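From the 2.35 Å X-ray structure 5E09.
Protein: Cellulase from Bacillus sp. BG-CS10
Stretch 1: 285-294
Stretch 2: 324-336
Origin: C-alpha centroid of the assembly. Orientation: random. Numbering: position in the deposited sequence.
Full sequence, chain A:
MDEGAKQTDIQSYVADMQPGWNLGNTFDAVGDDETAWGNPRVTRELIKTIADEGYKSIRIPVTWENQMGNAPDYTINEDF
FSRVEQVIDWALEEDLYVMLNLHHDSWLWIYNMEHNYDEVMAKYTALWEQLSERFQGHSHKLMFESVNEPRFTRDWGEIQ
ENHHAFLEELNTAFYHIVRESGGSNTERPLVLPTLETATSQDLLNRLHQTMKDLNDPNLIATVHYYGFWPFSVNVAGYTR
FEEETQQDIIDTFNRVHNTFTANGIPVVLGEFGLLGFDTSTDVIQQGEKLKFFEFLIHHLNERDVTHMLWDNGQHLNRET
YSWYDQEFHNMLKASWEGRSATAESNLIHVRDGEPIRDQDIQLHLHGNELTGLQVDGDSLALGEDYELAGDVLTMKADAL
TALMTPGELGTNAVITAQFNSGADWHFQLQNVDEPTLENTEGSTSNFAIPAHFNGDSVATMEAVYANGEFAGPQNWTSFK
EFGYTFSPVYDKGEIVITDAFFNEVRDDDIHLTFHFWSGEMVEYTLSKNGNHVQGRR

Stretch 1 285-294: QQGEKLKFFE
Stretch 2 324-336: YDQEFHNMLKASW

Parallel helices can join polar groups near their N-terminal ends and bury apolar side chains beyond, and this cellulase pair is an example, though its last contact is again partly polar. Helices 286-294 and 326-336 run in the same direction, their axes crossing at -20° and approaching to 9.5 Å, with 549 Å² buried between the stretches. The CA atoms of Leu290 and Phe328 lie 6.4 Å apart, those of Glu294 and Ser335 5.8 Å.

Asp325 (phi/psi -123/93, chi1 t) caps its own helix, OD1 accepting from Phe328 N at 2.9 Å. Asp325 OD2 accepts from Gln286 NE2 at 2.7 Å and forms a long salt bridge with Lys289 NZ (t, t, m, t) at 3.6 Å. Gln286 (t, p) also donates from NE2 to OE2 of Glu327 (t, t) at 3.1 Å, while Gln286 OE1 accepts from Lys289 NZ at 2.7 Å. Buried Phe328 (t, chi2 45°) turns its ring edge to the face of Phe293 (m, chi2 -83°), centroids 5.0 Å apart, planes at 67°. Leu290 (m, t), Met331 (selenomethionine; t, p, chi3 102°) and Leu332 (m, t) are buried too, apolar side chains filling the space between helices without needing polar partners: Leu290 CD2 lies 3.8 Å from Met331 CB, Leu332 CD2 3.8 Å from Phe293 CD1. Small Ser335 (m) holds OG 3.7 Å from CA of Glu294 (t, m) while donating to Met331 O at 2.6 Å.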

# COMPACT_ATOMS: atom_id res chain seq x y z
N GLN A 285 9.17 -2.97 7.67
CA GLN A 285 9.55 -2.50 9.00
C GLN A 285 8.94 -1.12 9.25
O GLN A 285 8.93 -0.27 8.35
CB GLN A 285 11.07 -2.47 9.15
CG GLN A 285 11.56 -2.51 10.59
CD GLN A 285 11.62 -1.13 11.25
OE1 GLN A 285 11.71 -0.11 10.57
NE2 GLN A 285 11.56 -1.11 12.58
N GLN A 286 8.42 -0.92 10.45
CA GLN A 286 7.56 0.23 10.76
C GLN A 286 8.15 1.60 10.40
O GLN A 286 7.50 2.42 9.74
CB GLN A 286 7.19 0.20 12.25
CG GLN A 286 6.15 1.23 12.67
CD GLN A 286 4.76 0.95 12.11
OE1 GLN A 286 4.56 0.03 11.31
NE2 GLN A 286 3.78 1.73 12.56
N GLY A 287 9.38 1.86 10.84
CA GLY A 287 10.02 3.13 10.56
C GLY A 287 10.20 3.39 9.08
O GLY A 287 10.00 4.51 8.58
N GLU A 288 10.57 2.34 8.36
CA GLU A 288 10.78 2.43 6.92
C GLU A 288 9.45 2.66 6.19
O GLU A 288 9.39 3.44 5.23
CB GLU A 288 11.47 1.16 6.42
CG GLU A 288 12.81 0.89 7.09
CD GLU A 288 13.79 2.05 6.94
OE1 GLU A 288 14.05 2.49 5.80
OE2 GLU A 288 14.31 2.53 7.97
N LYS A 289 8.40 2.01 6.66
CA LYS A 289 7.05 2.22 6.14
C LYS A 289 6.63 3.69 6.28
O LYS A 289 6.23 4.35 5.30
CB LYS A 289 6.05 1.31 6.86
CG LYS A 289 4.59 1.59 6.52
CD LYS A 289 3.65 1.14 7.64
CE LYS A 289 3.89 -0.31 8.00
NZ LYS A 289 3.08 -0.71 9.18
N LEU A 290 6.74 4.21 7.51
CA LEU A 290 6.43 5.61 7.79
C LEU A 290 7.22 6.56 6.90
O LEU A 290 6.66 7.49 6.30
CB LEU A 290 6.70 5.93 9.26
CG LEU A 290 5.89 5.16 10.30
CD1 LEU A 290 6.36 5.49 11.70
CD2 LEU A 290 4.41 5.44 10.15
N LYS A 291 8.53 6.34 6.79
CA LYS A 291 9.36 7.19 5.94
C LYS A 291 8.91 7.16 4.47
O LYS A 291 8.87 8.20 3.79
CB LYS A 291 10.83 6.80 6.07
CG LYS A 291 11.46 7.26 7.40
CD LYS A 291 12.96 7.01 7.45
CE LYS A 291 13.28 5.54 7.65
NZ LYS A 291 14.73 5.30 7.88
N PHE A 292 8.53 5.97 4.00
CA PHE A 292 8.03 5.83 2.64
C PHE A 292 6.81 6.70 2.43
O PHE A 292 6.77 7.52 1.50
CB PHE A 292 7.69 4.37 2.31
CG PHE A 292 6.99 4.20 0.99
CD1 PHE A 292 7.71 4.10 -0.19
CD2 PHE A 292 5.60 4.17 0.92
CE1 PHE A 292 7.07 3.95 -1.42
CE2 PHE A 292 4.96 4.04 -0.30
CZ PHE A 292 5.69 3.93 -1.47
N PHE A 293 5.79 6.53 3.27
CA PHE A 293 4.56 7.29 3.07
C PHE A 293 4.74 8.80 3.24
O PHE A 293 4.12 9.59 2.52
CB PHE A 293 3.46 6.76 3.99
CG PHE A 293 2.84 5.48 3.50
CD1 PHE A 293 1.83 5.50 2.55
CD2 PHE A 293 3.30 4.25 3.96
CE1 PHE A 293 1.26 4.32 2.08
CE2 PHE A 293 2.73 3.06 3.50
CZ PHE A 293 1.71 3.10 2.55
N GLU A 294 5.61 9.20 4.17
CA GLU A 294 5.90 10.63 4.36
C GLU A 294 6.51 11.24 3.09
O GLU A 294 6.06 12.29 2.59
CB GLU A 294 6.85 10.82 5.56
CG GLU A 294 6.99 12.26 6.05
CD GLU A 294 8.04 13.05 5.29
OE1 GLU A 294 9.01 12.44 4.79
OE2 GLU A 294 7.89 14.29 5.20
N TYR A 324 -6.08 0.33 12.98
CA TYR A 324 -5.21 -0.72 13.52
C TYR A 324 -3.85 -0.17 13.95
O TYR A 324 -3.32 -0.55 14.98
CB TYR A 324 -4.99 -1.83 12.49
CG TYR A 324 -6.14 -2.79 12.32
CD1 TYR A 324 -6.42 -3.76 13.27
CD2 TYR A 324 -6.93 -2.75 11.17
CE1 TYR A 324 -7.47 -4.66 13.10
CE2 TYR A 324 -7.98 -3.64 10.99
CZ TYR A 324 -8.24 -4.59 11.96
OH TYR A 324 -9.28 -5.47 11.77
N ASP A 325 -3.30 0.72 13.13
CA ASP A 325 -1.98 1.30 13.38
C ASP A 325 -2.10 2.82 13.43
O ASP A 325 -2.01 3.50 12.41
CB ASP A 325 -1.00 0.85 12.28
CG ASP A 325 0.43 1.32 12.53
OD1 ASP A 325 0.63 2.35 13.21
OD2 ASP A 325 1.36 0.65 12.02
N GLN A 326 -2.28 3.35 14.64
CA GLN A 326 -2.51 4.77 14.85
C GLN A 326 -1.32 5.63 14.44
O GLN A 326 -1.49 6.74 13.94
CB GLN A 326 -2.86 5.04 16.31
CG GLN A 326 -3.33 6.45 16.59
CD GLN A 326 -4.69 6.75 15.96
OE1 GLN A 326 -5.61 5.93 16.03
NE2 GLN A 326 -4.81 7.92 15.35
N GLU A 327 -0.12 5.11 14.68
CA GLU A 327 1.11 5.79 14.31
C GLU A 327 1.14 6.06 12.80
O GLU A 327 1.45 7.17 12.34
CB GLU A 327 2.31 4.94 14.75
CG GLU A 327 3.68 5.57 14.57
CD GLU A 327 4.79 4.69 15.13
OE1 GLU A 327 5.73 5.22 15.75
OE2 GLU A 327 4.73 3.45 14.95
N PHE A 328 0.80 5.01 12.05
CA PHE A 328 0.69 5.05 10.59
C PHE A 328 -0.26 6.15 10.11
O PHE A 328 0.13 7.04 9.33
CB PHE A 328 0.23 3.66 10.09
CG PHE A 328 -0.02 3.58 8.61
CD1 PHE A 328 0.87 4.11 7.70
CD2 PHE A 328 -1.14 2.92 8.14
CE1 PHE A 328 0.63 4.01 6.34
CE2 PHE A 328 -1.39 2.82 6.78
CZ PHE A 328 -0.49 3.36 5.88
N HIS A 329 -1.50 6.12 10.59
CA HIS A 329 -2.47 7.11 10.16
C HIS A 329 -2.10 8.52 10.60
O HIS A 329 -2.40 9.48 9.90
CB HIS A 329 -3.87 6.79 10.65
CG HIS A 329 -4.88 7.79 10.19
ND1 HIS A 329 -5.39 8.77 11.01
CD2 HIS A 329 -5.44 7.99 8.97
CE1 HIS A 329 -6.24 9.52 10.33
NE2 HIS A 329 -6.28 9.06 9.09
N ASN A 330 -1.48 8.64 11.77
CA ASN A 330 -1.00 9.95 12.20
C ASN A 330 0.03 10.48 11.22
O ASN A 330 0.06 11.67 10.92
CB ASN A 330 -0.40 9.89 13.61
CG ASN A 330 -1.47 9.81 14.70
OD1 ASN A 330 -2.67 9.80 14.41
ND2 ASN A 330 -1.03 9.75 15.95
N MSE A 331 0.89 9.59 10.71
CA MSE A 331 1.88 10.01 9.73
C MSE A 331 1.21 10.46 8.42
O MSE A 331 1.63 11.46 7.82
CB MSE A 331 2.89 8.89 9.45
CG MSE A 331 3.97 9.28 8.45
SE MSE A 331 4.92 10.93 8.94
CE MSE A 331 6.55 10.13 9.67
N LEU A 332 0.19 9.73 7.98
CA LEU A 332 -0.57 10.15 6.80
C LEU A 332 -1.21 11.53 7.00
O LEU A 332 -1.05 12.43 6.16
CB LEU A 332 -1.66 9.13 6.45
CG LEU A 332 -1.27 7.67 6.19
CD1 LEU A 332 -2.52 6.87 5.85
CD2 LEU A 332 -0.22 7.55 5.08
N LYS A 333 -1.92 11.66 8.11
CA LYS A 333 -2.64 12.88 8.47
C LYS A 333 -1.70 14.07 8.51
O LYS A 333 -1.99 15.13 7.95
CB LYS A 333 -3.32 12.70 9.83
CG LYS A 333 -4.41 13.71 10.14
CD LYS A 333 -5.16 13.29 11.40
CE LYS A 333 -6.49 14.02 11.54
NZ LYS A 333 -7.41 13.31 12.48
N ALA A 334 -0.55 13.89 9.16
CA ALA A 334 0.48 14.92 9.21
C ALA A 334 0.96 15.26 7.81
O ALA A 334 1.15 16.44 7.47
CB ALA A 334 1.65 14.47 10.08
N SER A 335 1.16 14.24 6.98
CA SER A 335 1.69 14.45 5.64
C SER A 335 0.71 15.20 4.73
O SER A 335 1.14 15.83 3.76
CB SER A 335 2.07 13.11 5.01
OG SER A 335 3.03 12.44 5.82
N TRP A 336 -0.59 15.13 5.03
CA TRP A 336 -1.57 15.93 4.29
C TRP A 336 -1.26 17.43 4.36
O TRP A 336 -1.56 18.18 3.43
CB TRP A 336 -2.99 15.72 4.80
CG TRP A 336 -3.47 14.31 4.77
CD1 TRP A 336 -2.98 13.29 4.01
CD2 TRP A 336 -4.55 13.77 5.53
NE1 TRP A 336 -3.69 12.14 4.26
CE2 TRP A 336 -4.65 12.40 5.19
CE3 TRP A 336 -5.44 14.30 6.47
CZ2 TRP A 336 -5.61 11.57 5.75
CZ3 TRP A 336 -6.39 13.47 7.03
CH2 TRP A 336 -6.47 12.12 6.67